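Side-chain contacts in GTN Reductase (Agrobacterium tumefaciens, PDB 5N6G), which probably reduces activated carbon-carbon double bonds as an FMN-dependent ene-reductase of the Old Yellow Enzyme family: residues P69-R74 with R165-A170; K81-G86 with G92-Q97; D173-H178 with D216-E221. All blocks are in the same frame, centred on the assembly; numbering follows the deposited sequence.

The three contacts sample consecutive elements of one eight-stranded parallel beta/alpha barrel. Contact 2 lies, in sequence, between the two segments of contact 1, and contact 3 begins only after contact 1 has closed. The centre of contact 1 is about 11 Å from that of contact 2 and about 13 Å from that of contact 3, while the centres of contacts 2 and 3 are about 15 Å apart. Helix 74-89 serves contacts 1 and 2, while a salt bridge from Arg165 to Glu221 ties the helices of contacts 1 and 3. Strands 94-99 and 174-178 are neighbours in the barrel, and each carries a residue of the FMN pocket. Outer packing and active site are thus built on the same strands.

Contact 1: P69-R74 with R165-A170; sequences PGLYKR and RAALEA
Leu71 brings the irregular segment 69-74 up against the last turn of helix 150-169, with Leu71 CA 6.2 Å from Ala166 CA. The loop backbone itself joins the packing, since Leu71 O rests 3.6 Å from Ala166 CB. No backbone hydrogen bond links the two segments, and small side chains on the helix make the close approach possible. Leu71 CB faces the Ala166 methyl, while Leu71 CD1 reaches on to Ala167 CB at 4.3 Å.

A salt bridge borders this apolar patch. Arg74 starts with its CB directed away from the helix, but bends at chi2 and chi3, both near -60°, bring the guanidinium back to the extended Glu169. The grip is end-on and bidentate: Arg74 NH1 donates to Glu169 OE1 at 3.0 Å and NH2 to OE2 at 2.8 Å, the latter almost straight (171°). Both oxygens lie close to the guanidinium plane and are met on their syn sides, but from out of the carboxylate plane, the two planes being 37° apart.

Arg74 opens helix 74-89, just after Lys73 at the N-cap. That helix continues the packing, with Ile77 against Ala166 and Glu169 and Trp80 against Leu71, while Thr56 of strand 50-57 also touches Leu71.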
loop_
_atom_site.group_PDB
_atom_site.type_symbol
_atom_site.label_atom_id
_atom_site.label_comp_id
_atom_site.label_asym_id
_atom_site.label_seq_id
_atom_site.Cartn_x
_atom_site.Cartn_y
_atom_site.Cartn_z
ATOM N N PRO A 69 4.905 11.701 3.504
ATOM C CA PRO A 69 5.726 11.397 4.680
ATOM C C PRO A 69 6.541 10.140 4.434
ATOM O O PRO A 69 6.055 9.176 3.849
ATOM C CB PRO A 69 4.685 11.165 5.780
ATOM C CG PRO A 69 3.540 10.599 5.043
ATOM C CD PRO A 69 3.496 11.348 3.733
ATOM N N GLY A 70 7.792 10.147 4.895
ATOM C CA GLY A 70 8.668 9.007 4.762
ATOM C C GLY A 70 9.052 8.359 6.085
ATOM O O GLY A 70 8.561 8.715 7.155
ATOM N N LEU A 71 9.961 7.376 5.988
ATOM C CA LEU A 71 10.526 6.698 7.148
ATOM C C LEU A 71 12.043 6.843 7.215
ATOM O O LEU A 71 12.701 6.059 7.896
ATOM C CB LEU A 71 10.130 5.223 7.130
ATOM C CG LEU A 71 8.689 4.995 7.568
ATOM C CD1 LEU A 71 8.273 3.569 7.218
ATOM C CD2 LEU A 71 8.517 5.268 9.048
ATOM N N TYR A 72 12.612 7.848 6.547
ATOM C CA TYR A 72 14.068 7.932 6.397
ATOM C C TYR A 72 14.680 9.170 7.046
ATOM O O TYR A 72 15.897 9.403 6.910
ATOM C CB TYR A 72 14.430 7.857 4.907
ATOM C CG TYR A 72 13.742 8.873 4.020
ATOM C CD1 TYR A 72 14.277 10.148 3.837
ATOM C CD2 TYR A 72 12.544 8.569 3.388
ATOM C CE1 TYR A 72 13.653 11.078 3.014
ATOM C CE2 TYR A 72 11.902 9.487 2.584
ATOM C CZ TYR A 72 12.446 10.735 2.398
ATOM O OH TYR A 72 11.802 11.653 1.592
ATOM N N LYS A 73 13.902 9.960 7.768
ATOM C CA LYS A 73 14.406 11.053 8.591
ATOM C C LYS A 73 14.051 10.791 10.043
ATOM O O LYS A 73 12.973 10.257 10.327
ATOM C CB LYS A 73 13.805 12.405 8.158
ATOM C CG LYS A 73 14.127 12.839 6.744
ATOM C CD LYS A 73 13.474 14.183 6.430
ATOM C CE LYS A 73 13.819 14.660 5.028
ATOM N NZ LYS A 73 13.334 16.044 4.798
ATOM N N ARG A 74 14.952 11.172 10.963
ATOM C CA ARG A 74 14.651 11.030 12.383
ATOM C C ARG A 74 13.392 11.792 12.741
ATOM O O ARG A 74 12.571 11.318 13.534
ATOM C CB ARG A 74 15.805 11.543 13.254
ATOM C CG ARG A 74 17.114 10.827 13.049
ATOM C CD ARG A 74 17.009 9.351 13.407
ATOM N NE ARG A 74 16.551 9.119 14.771
ATOM C CZ ARG A 74 16.071 7.953 15.195
ATOM N NH1 ARG A 74 15.975 6.923 14.363
ATOM N NH2 ARG A 74 15.680 7.815 16.446
ATOM N N ARG A 165 12.522 -1.505 10.245
ATOM C CA ARG A 165 13.008 -1.205 11.582
ATOM C C ARG A 165 12.545 0.171 12.049
ATOM O O ARG A 165 12.124 0.335 13.209
ATOM C CB ARG A 165 14.533 -1.303 11.579
ATOM C CG ARG A 165 15.223 -1.051 12.876
ATOM C CD ARG A 165 16.719 -0.902 12.600
ATOM N NE ARG A 165 17.187 -1.859 11.591
ATOM C CZ ARG A 165 18.004 -1.570 10.578
ATOM N NH1 ARG A 165 18.466 -0.337 10.399
ATOM N NH2 ARG A 165 18.353 -2.519 9.721
ATOM N N ALA A 166 12.575 1.157 11.145
ATOM C CA ALA A 166 12.099 2.493 11.473
ATOM C C ALA A 166 10.629 2.477 11.833
ATOM O O ALA A 166 10.204 3.187 12.752
ATOM C CB ALA A 166 12.323 3.442 10.309
ATOM N N ALA A 167 9.836 1.680 11.109
ATOM C CA ALA A 167 8.419 1.575 11.410
ATOM C C ALA A 167 8.193 1.047 12.819
ATOM O O ALA A 167 7.344 1.567 13.558
ATOM C CB ALA A 167 7.737 0.668 10.380
ATOM N N LEU A 168 8.932 0.007 13.215
ATOM C CA LEU A 168 8.807 -0.479 14.588
ATOM C C LEU A 168 9.246 0.578 15.596
ATOM O O LEU A 168 8.621 0.739 16.651
ATOM C CB LEU A 168 9.617 -1.753 14.780
ATOM C CG LEU A 168 9.006 -3.070 14.296
ATOM C CD1 LEU A 168 9.911 -4.214 14.724
ATOM C CD2 LEU A 168 7.606 -3.283 14.839
ATOM N N GLU A 169 10.322 1.310 15.297
ATOM C CA GLU A 169 10.772 2.357 16.205
ATOM C C GLU A 169 9.713 3.443 16.365
ATOM O O GLU A 169 9.587 4.046 17.446
ATOM C CB GLU A 169 12.078 2.984 15.697
ATOM C CG GLU A 169 12.653 3.970 16.705
ATOM C CD GLU A 169 13.921 4.663 16.253
ATOM O OE1 GLU A 169 14.320 4.544 15.070
ATOM O OE2 GLU A 169 14.506 5.358 17.102
ATOM N N ALA A 170 8.963 3.707 15.308
ATOM C CA ALA A 170 7.892 4.689 15.336
ATOM C C ALA A 170 6.613 4.157 15.965
ATOM O O ALA A 170 5.624 4.896 16.008
ATOM C CB ALA A 170 7.575 5.178 13.935
#

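Contact 2: K81-G86 with G92-Q97; sequences KKITDG and GKIVAQ. With FMN (flavin mononucleotide), chain B.
The carboxamide of Gln97 and the pyrimidine part of the flavin are the flat groups here, and they meet through their polar rims with their planes inclined by about 27°. FMN N3 donates to Gln97 OE1 at 2.9 Å, and Gln97 NE2 donates in return to FMN O2, also at 2.9 Å and nearly straight (171°). Two bonds of opposite direction read a donor and an acceptor side by side, which fixes the rotation of the amide as well as its position. The glutamine reaches the cofactor on an extended chain, with CG trans to the backbone N (chi1 -172°). Glu176 on the next strand accepts a weak hydrogen bond from the same NE2.

Three residues back along the strand, Ile94 turns its side chain to helix 74-89 and presents two branches to two successive helix residues. Ile94 CG2 lies 3.9 Å from Thr84 CG2, and Ile94 CD1 lies 4.1 Å from Ile83 CG2; both pairs of side chains run crosswise. Thr84 offers its methyl to Ile94 while OG1 hydrogen-bonds to Ala170 O, so the buried hydroxyl is satisfied without interrupting the apolar layer. Ile83 also packs against helix 36-43, and Ile94 against Ile51 and Thr53 of strand 50-57.

Helix and strand belong to the right-handed beta-alpha-beta crossover made by strand 50-57, helix 74-89 and strand 94-99. Apolar residues on the outside of the barrel and a cofactor-binding residue toward the strand's C-terminal end are the division of labour familiar from TIM-barrel flavoenzymes.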
loop_
_atom_site.group_PDB
_atom_site.type_symbol
_atom_site.label_atom_id
_atom_site.label_comp_id
_atom_site.label_asym_id
_atom_site.label_seq_id
_atom_site.Cartn_x
_atom_site.Cartn_y
_atom_site.Cartn_z
ATOM N N LYS A 81 5.622 8.600 15.437
ATOM C CA LYS A 81 5.395 8.132 16.800
ATOM C C LYS A 81 4.211 8.849 17.436
ATOM O O LYS A 81 3.439 8.241 18.180
ATOM C CB LYS A 81 6.670 8.310 17.627
ATOM C CG LYS A 81 6.594 7.763 19.043
ATOM C CD LYS A 81 6.460 6.240 19.054
ATOM C CE LYS A 81 6.523 5.675 20.472
ATOM N NZ LYS A 81 6.394 4.194 20.480
ATOM N N LYS A 82 4.045 10.138 17.162
ATOM C CA LYS A 82 2.870 10.837 17.681
ATOM C C LYS A 82 1.587 10.222 17.133
ATOM O O LYS A 82 0.591 10.093 17.858
ATOM C CB LYS A 82 2.954 12.321 17.330
ATOM C CG LYS A 82 1.858 13.163 17.951
ATOM C CD LYS A 82 1.881 14.590 17.408
ATOM C CE LYS A 82 1.069 15.531 18.286
ATOM N NZ LYS A 82 1.949 16.433 19.097
ATOM N N ILE A 83 1.603 9.830 15.854
ATOM C CA ILE A 83 0.435 9.243 15.205
ATOM C C ILE A 83 0.121 7.864 15.786
ATOM O O ILE A 83 -1.032 7.572 16.130
ATOM C CB ILE A 83 0.656 9.181 13.686
ATOM C CG1 ILE A 83 0.618 10.603 13.121
ATOM C CG2 ILE A 83 -0.384 8.273 13.024
ATOM C CD1 ILE A 83 1.049 10.712 11.718
ATOM N N THR A 84 1.125 6.981 15.879
ATOM C CA THR A 84 0.846 5.638 16.378
ATOM C C THR A 84 0.445 5.676 17.847
ATOM O O THR A 84 -0.463 4.949 18.267
ATOM C CB THR A 84 2.040 4.698 16.166
ATOM O OG1 THR A 84 3.142 5.098 16.987
ATOM C CG2 THR A 84 2.476 4.674 14.716
ATOM N N ASP A 85 1.081 6.535 18.648
ATOM C CA ASP A 85 0.638 6.687 20.033
ATOM C C ASP A 85 -0.830 7.119 20.094
ATOM O O ASP A 85 -1.606 6.606 20.912
ATOM C CB ASP A 85 1.509 7.702 20.756
ATOM C CG ASP A 85 2.886 7.165 21.124
ATOM O OD1 ASP A 85 3.140 5.944 20.988
ATOM O OD2 ASP A 85 3.717 8.000 21.572
ATOM N N GLY A 86 -1.224 8.084 19.255
ATOM C CA GLY A 86 -2.596 8.567 19.301
ATOM C C GLY A 86 -3.591 7.504 18.875
ATOM O O GLY A 86 -4.649 7.338 19.495
ATOM N N GLY A 92 -6.894 1.603 18.648
ATOM C CA GLY A 92 -6.708 1.098 17.307
ATOM C C GLY A 92 -5.375 0.399 17.078
ATOM O O GLY A 92 -4.585 0.150 17.995
ATOM N N LYS A 93 -5.164 0.040 15.813
ATOM C CA LYS A 93 -3.973 -0.636 15.337
ATOM C C LYS A 93 -3.604 -0.034 13.990
ATOM O O LYS A 93 -4.478 0.365 13.217
ATOM C CB LYS A 93 -4.200 -2.152 15.188
ATOM C CG LYS A 93 -4.532 -2.855 16.500
ATOM C CD LYS A 93 -3.326 -2.920 17.420
ATOM C CE LYS A 93 -3.727 -3.240 18.863
ATOM N NZ LYS A 93 -4.414 -4.543 18.923
ATOM N N ILE A 94 -2.307 0.047 13.707
ATOM C CA ILE A 94 -1.861 0.746 12.503
ATOM C C ILE A 94 -0.580 0.115 11.987
ATOM O O ILE A 94 0.333 -0.192 12.760
ATOM C CB ILE A 94 -1.693 2.250 12.801
ATOM C CG1 ILE A 94 -1.335 3.032 11.542
ATOM C CG2 ILE A 94 -0.695 2.499 13.937
ATOM C CD1 ILE A 94 -1.493 4.535 11.749
ATOM N N VAL A 95 -0.534 -0.093 10.665
ATOM C CA VAL A 95 0.647 -0.591 9.975
ATOM C C VAL A 95 1.078 0.445 8.943
ATOM O O VAL A 95 0.254 1.138 8.337
ATOM C CB VAL A 95 0.407 -1.955 9.310
ATOM C CG1 VAL A 95 0.133 -3.022 10.374
ATOM C CG2 VAL A 95 -0.732 -1.889 8.312
ATOM N N ALA A 96 2.383 0.537 8.741
ATOM C CA ALA A 96 2.954 1.469 7.776
ATOM C C ALA A 96 3.041 0.812 6.410
ATOM O O ALA A 96 3.592 -0.293 6.291
ATOM C CB ALA A 96 4.351 1.897 8.221
ATOM N N GLN A 97 2.519 1.481 5.383
ATOM C CA GLN A 97 2.638 0.965 4.018
ATOM C C GLN A 97 3.986 1.418 3.467
ATOM O O GLN A 97 4.107 2.523 2.944
ATOM C CB GLN A 97 1.497 1.430 3.113
ATOM C CG GLN A 97 1.597 0.680 1.786
ATOM C CD GLN A 97 0.673 1.142 0.688
ATOM O OE1 GLN A 97 0.621 2.321 0.326
ATOM N NE2 GLN A 97 -0.016 0.192 0.092
HETATM N N1 FMN B . -3.326 2.681 -2.725
HETATM C C2 FMN B . -2.143 2.330 -2.122
HETATM O O2 FMN B . -1.742 1.145 -2.099
HETATM N N3 FMN B . -1.389 3.299 -1.496
HETATM C C4 FMN B . -1.685 4.648 -1.444
HETATM O O4 FMN B . -0.965 5.425 -0.818
HETATM C C4A FMN B . -2.916 5.014 -2.109
HETATM N N5 FMN B . -3.287 6.269 -2.077
HETATM C C5A FMN B . -4.541 6.580 -2.574
HETATM C C6 FMN B . -4.999 7.886 -2.444
HETATM C C7 FMN B . -6.290 8.228 -2.819
HETATM C C7M FMN B . -6.751 9.652 -2.628
HETATM C C8 FMN B . -7.145 7.255 -3.347
HETATM C C8M FMN B . -8.570 7.578 -3.704
HETATM C C9 FMN B . -6.686 5.949 -3.503
HETATM C C9A FMN B . -5.393 5.607 -3.110
HETATM N N10 FMN B . -4.938 4.272 -3.149
HETATM C C10 FMN B . -3.694 3.947 -2.684
HETATM C "C1'" FMN B . -5.894 3.219 -3.523
HETATM C "C2'" FMN B . -6.820 2.888 -2.360
HETATM O "O2'" FMN B . -6.085 2.300 -1.280
HETATM C "C3'" FMN B . -7.960 1.946 -2.748
HETATM O "O3'" FMN B . -7.423 0.757 -3.323
HETATM C "C4'" FMN B . -8.949 2.557 -3.740
HETATM O "O4'" FMN B . -9.410 3.823 -3.261
HETATM C "C5'" FMN B . -10.114 1.631 -4.035
HETATM O "O5'" FMN B . -10.878 1.384 -2.837
HETATM P P FMN B . -12.311 2.070 -2.503
HETATM O O1P FMN B . -13.247 1.604 -3.598
HETATM O O2P FMN B . -12.071 3.568 -2.589
HETATM O O3P FMN B . -12.651 1.577 -1.145
#

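Contact 3: D173-H178 with D216-E221; sequences DGVEIH and DAVAEE. With FMN (flavin mononucleotide), chain B; 8OZ (2-Phenylacrylic acid), chain C.
Val218 of helix 204-222 faces Val175 and Ile177 of strand 174-178, a helix-on-strand contact on the outer surface of the TIM barrel. Val218 CB already lies 4.1 Å from Ile177 CD1. From there the two methyls part. Val218 CG1, trans to the backbone N (chi1 171°), meets Val175 CG2 at 3.6 Å, a close methyl-to-methyl approach, while Val218 CG2 turns to Ile177 CD1, again at 4.1 Å. The fork therefore touches two residues that, being two apart, project from the same side of the strand. In each pair the side chains reach out to one another tip to tip, bridging the 8.5 Å between the CA atoms of Ile177 and Val218. Contacts of Val218 with Tyr160 and Ala164 of helix 150-169, Ile98 of strand 94-99 and Thr227 of strand 227-231 continue this apolar layer.

Glu176, between the two apolar residues, points away from the helix. Two residues beyond Glu176, His178 ends the strand in the pocket that holds 2-phenylacrylic acid. Its ring is held by stacking on Trp99, by an edge-to-face contact with Tyr183 and by a hydrogen bond between ND1 and Ala180 N. FMN O2 approaches the ring obliquely, 3.2 Å from His178 NE2. The carboxylate carbon of 2-phenylacrylic acid, C8, lies at the ring edge and in its plane, and Asn181 ND2 also hydrogen-bonds to the ligand. His178 NE2 donates to the ligand's atom O at 2.9 Å, with an N-H...O angle of 152°.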
loop_
_atom_site.group_PDB
_atom_site.type_symbol
_atom_site.label_atom_id
_atom_site.label_comp_id
_atom_site.label_asym_id
_atom_site.label_seq_id
_atom_site.Cartn_x
_atom_site.Cartn_y
_atom_site.Cartn_z
ATOM N N ASP A 173 2.372 -1.258 14.557
ATOM C CA ASP A 173 2.120 -2.663 14.852
ATOM C C ASP A 173 2.731 -3.605 13.824
ATOM O O ASP A 173 2.866 -4.795 14.102
ATOM C CB ASP A 173 0.620 -2.876 14.947
ATOM C CG ASP A 173 0.023 -2.105 16.100
ATOM O OD1 ASP A 173 0.301 -2.495 17.261
ATOM O OD2 ASP A 173 -0.665 -1.088 15.852
ATOM N N GLY A 174 3.160 -3.078 12.686
ATOM C CA GLY A 174 3.664 -3.875 11.591
ATOM C C GLY A 174 3.757 -3.008 10.350
ATOM O O GLY A 174 3.610 -1.784 10.416
ATOM N N VAL A 175 4.000 -3.661 9.224
ATOM C CA VAL A 175 4.095 -2.983 7.940
ATOM C C VAL A 175 3.287 -3.734 6.897
ATOM O O VAL A 175 3.124 -4.959 6.953
ATOM C CB VAL A 175 5.543 -2.831 7.427
ATOM C CG1 VAL A 175 6.404 -2.102 8.460
ATOM C CG2 VAL A 175 6.168 -4.158 7.044
ATOM N N GLU A 176 2.815 -2.980 5.920
ATOM C CA GLU A 176 2.301 -3.515 4.672
ATOM C C GLU A 176 3.298 -3.163 3.579
ATOM O O GLU A 176 3.518 -1.982 3.298
ATOM C CB GLU A 176 0.921 -2.945 4.340
ATOM C CG GLU A 176 0.385 -3.408 2.993
ATOM C CD GLU A 176 -1.035 -2.931 2.701
ATOM O OE1 GLU A 176 -2.025 -3.556 3.186
ATOM O OE2 GLU A 176 -1.161 -1.944 1.940
ATOM N N ILE A 177 3.884 -4.172 2.952
ATOM C CA ILE A 177 4.769 -3.912 1.821
ATOM C C ILE A 177 3.913 -3.496 0.632
ATOM O O ILE A 177 3.021 -4.230 0.207
ATOM C CB ILE A 177 5.609 -5.153 1.492
ATOM C CG1 ILE A 177 6.583 -5.476 2.615
ATOM C CG2 ILE A 177 6.367 -4.940 0.214
ATOM C CD1 ILE A 177 7.075 -6.930 2.601
ATOM N N HIS A 178 4.181 -2.316 0.074
ATOM C CA HIS A 178 3.477 -1.876 -1.130
ATOM C C HIS A 178 4.019 -2.621 -2.340
ATOM O O HIS A 178 5.073 -2.272 -2.883
ATOM C CB HIS A 178 3.620 -0.379 -1.329
ATOM C CG HIS A 178 2.601 0.206 -2.250
ATOM N ND1 HIS A 178 1.956 -0.529 -3.222
ATOM C CD2 HIS A 178 2.096 1.462 -2.332
ATOM C CE1 HIS A 178 1.082 0.241 -3.848
ATOM N NE2 HIS A 178 1.158 1.458 -3.337
ATOM N N ASP A 216 11.258 -11.384 2.529
ATOM C CA ASP A 216 12.120 -12.087 3.458
ATOM C C ASP A 216 13.029 -11.117 4.225
ATOM O O ASP A 216 13.324 -11.357 5.399
ATOM C CB ASP A 216 12.916 -13.157 2.714
ATOM C CG ASP A 216 12.024 -14.261 2.144
ATOM O OD1 ASP A 216 10.889 -14.449 2.669
ATOM O OD2 ASP A 216 12.453 -14.953 1.189
ATOM N N ALA A 217 13.458 -10.013 3.596
ATOM C CA ALA A 217 14.252 -8.994 4.291
ATOM C C ALA A 217 13.446 -8.310 5.395
ATOM O O ALA A 217 13.945 -8.124 6.520
ATOM C CB ALA A 217 14.780 -7.958 3.289
ATOM N N VAL A 218 12.211 -7.902 5.090
ATOM C CA VAL A 218 11.352 -7.251 6.083
ATOM C C VAL A 218 10.990 -8.221 7.201
ATOM O O VAL A 218 11.075 -7.893 8.392
ATOM C CB VAL A 218 10.095 -6.689 5.395
ATOM C CG1 VAL A 218 9.068 -6.207 6.406
ATOM C CG2 VAL A 218 10.486 -5.590 4.400
ATOM N N ALA A 219 10.586 -9.439 6.838
ATOM C CA ALA A 219 10.180 -10.415 7.850
ATOM C C ALA A 219 11.320 -10.772 8.788
ATOM O O ALA A 219 11.096 -11.004 9.984
ATOM C CB ALA A 219 9.627 -11.665 7.169
ATOM N N GLU A 220 12.550 -10.868 8.268
ATOM C CA GLU A 220 13.692 -11.155 9.117
ATOM C C GLU A 220 13.926 -10.019 10.107
ATOM O O GLU A 220 14.319 -10.255 11.253
ATOM C CB GLU A 220 14.931 -11.383 8.249
ATOM C CG GLU A 220 16.194 -11.712 9.024
ATOM C CD GLU A 220 16.098 -13.026 9.777
ATOM O OE1 GLU A 220 15.533 -13.992 9.215
ATOM O OE2 GLU A 220 16.566 -13.088 10.934
ATOM N N GLU A 221 13.643 -8.795 9.691
ATOM C CA GLU A 221 13.920 -7.645 10.540
ATOM C C GLU A 221 12.875 -7.481 11.640
ATOM O O GLU A 221 13.241 -7.227 12.801
ATOM C CB GLU A 221 13.995 -6.390 9.669
ATOM C CG GLU A 221 14.428 -5.142 10.398
ATOM C CD GLU A 221 15.873 -5.223 10.910
ATOM O OE1 GLU A 221 16.696 -5.929 10.283
ATOM O OE2 GLU A 221 16.172 -4.584 11.937
HETATM N N1 FMN B . -3.326 2.681 -2.725
HETATM C C2 FMN B . -2.143 2.330 -2.122
HETATM O O2 FMN B . -1.742 1.145 -2.099
HETATM N N3 FMN B . -1.389 3.299 -1.496
HETATM C C4 FMN B . -1.685 4.648 -1.444
HETATM O O4 FMN B . -0.965 5.425 -0.818
HETATM C C4A FMN B . -2.916 5.014 -2.109
HETATM N N5 FMN B . -3.287 6.269 -2.077
HETATM C C5A FMN B . -4.541 6.580 -2.574
HETATM C C6 FMN B . -4.999 7.886 -2.444
HETATM C C7 FMN B . -6.290 8.228 -2.819
HETATM C C7M FMN B . -6.751 9.652 -2.628
HETATM C C8 FMN B . -7.145 7.255 -3.347
HETATM C C8M FMN B . -8.570 7.578 -3.704
HETATM C C9 FMN B . -6.686 5.949 -3.503
HETATM C C9A FMN B . -5.393 5.607 -3.110
HETATM N N10 FMN B . -4.938 4.272 -3.149
HETATM C C10 FMN B . -3.694 3.947 -2.684
HETATM C "C1'" FMN B . -5.894 3.219 -3.523
HETATM C "C2'" FMN B . -6.820 2.888 -2.360
HETATM O "O2'" FMN B . -6.085 2.300 -1.280
HETATM C "C3'" FMN B . -7.960 1.946 -2.748
HETATM O "O3'" FMN B . -7.423 0.757 -3.323
HETATM C "C4'" FMN B . -8.949 2.557 -3.740
HETATM O "O4'" FMN B . -9.410 3.823 -3.261
HETATM C "C5'" FMN B . -10.114 1.631 -4.035
HETATM O "O5'" FMN B . -10.878 1.384 -2.837
HETATM P P FMN B . -12.311 2.070 -2.503
HETATM O O1P FMN B . -13.247 1.604 -3.598
HETATM O O2P FMN B . -12.071 3.568 -2.589
HETATM O O3P FMN B . -12.651 1.577 -1.145
HETATM C C4 8OZ C . -2.991 8.142 -5.601
HETATM C C5 8OZ C . -2.136 9.207 -5.764
HETATM C C6 8OZ C . -0.783 9.030 -5.579
HETATM C C7 8OZ C . -0.284 7.793 -5.214
HETATM C C8 8OZ C . -1.108 4.147 -5.155
HETATM C C 8OZ C . 0.294 5.379 -3.563
HETATM O O 8OZ C . -0.824 3.075 -4.677
HETATM C C1 8OZ C . -0.615 5.416 -4.525
HETATM C C2 8OZ C . -1.139 6.716 -5.029
HETATM C C3 8OZ C . -2.503 6.898 -5.242
HETATM O O1 8OZ C . -1.831 4.261 -6.243
#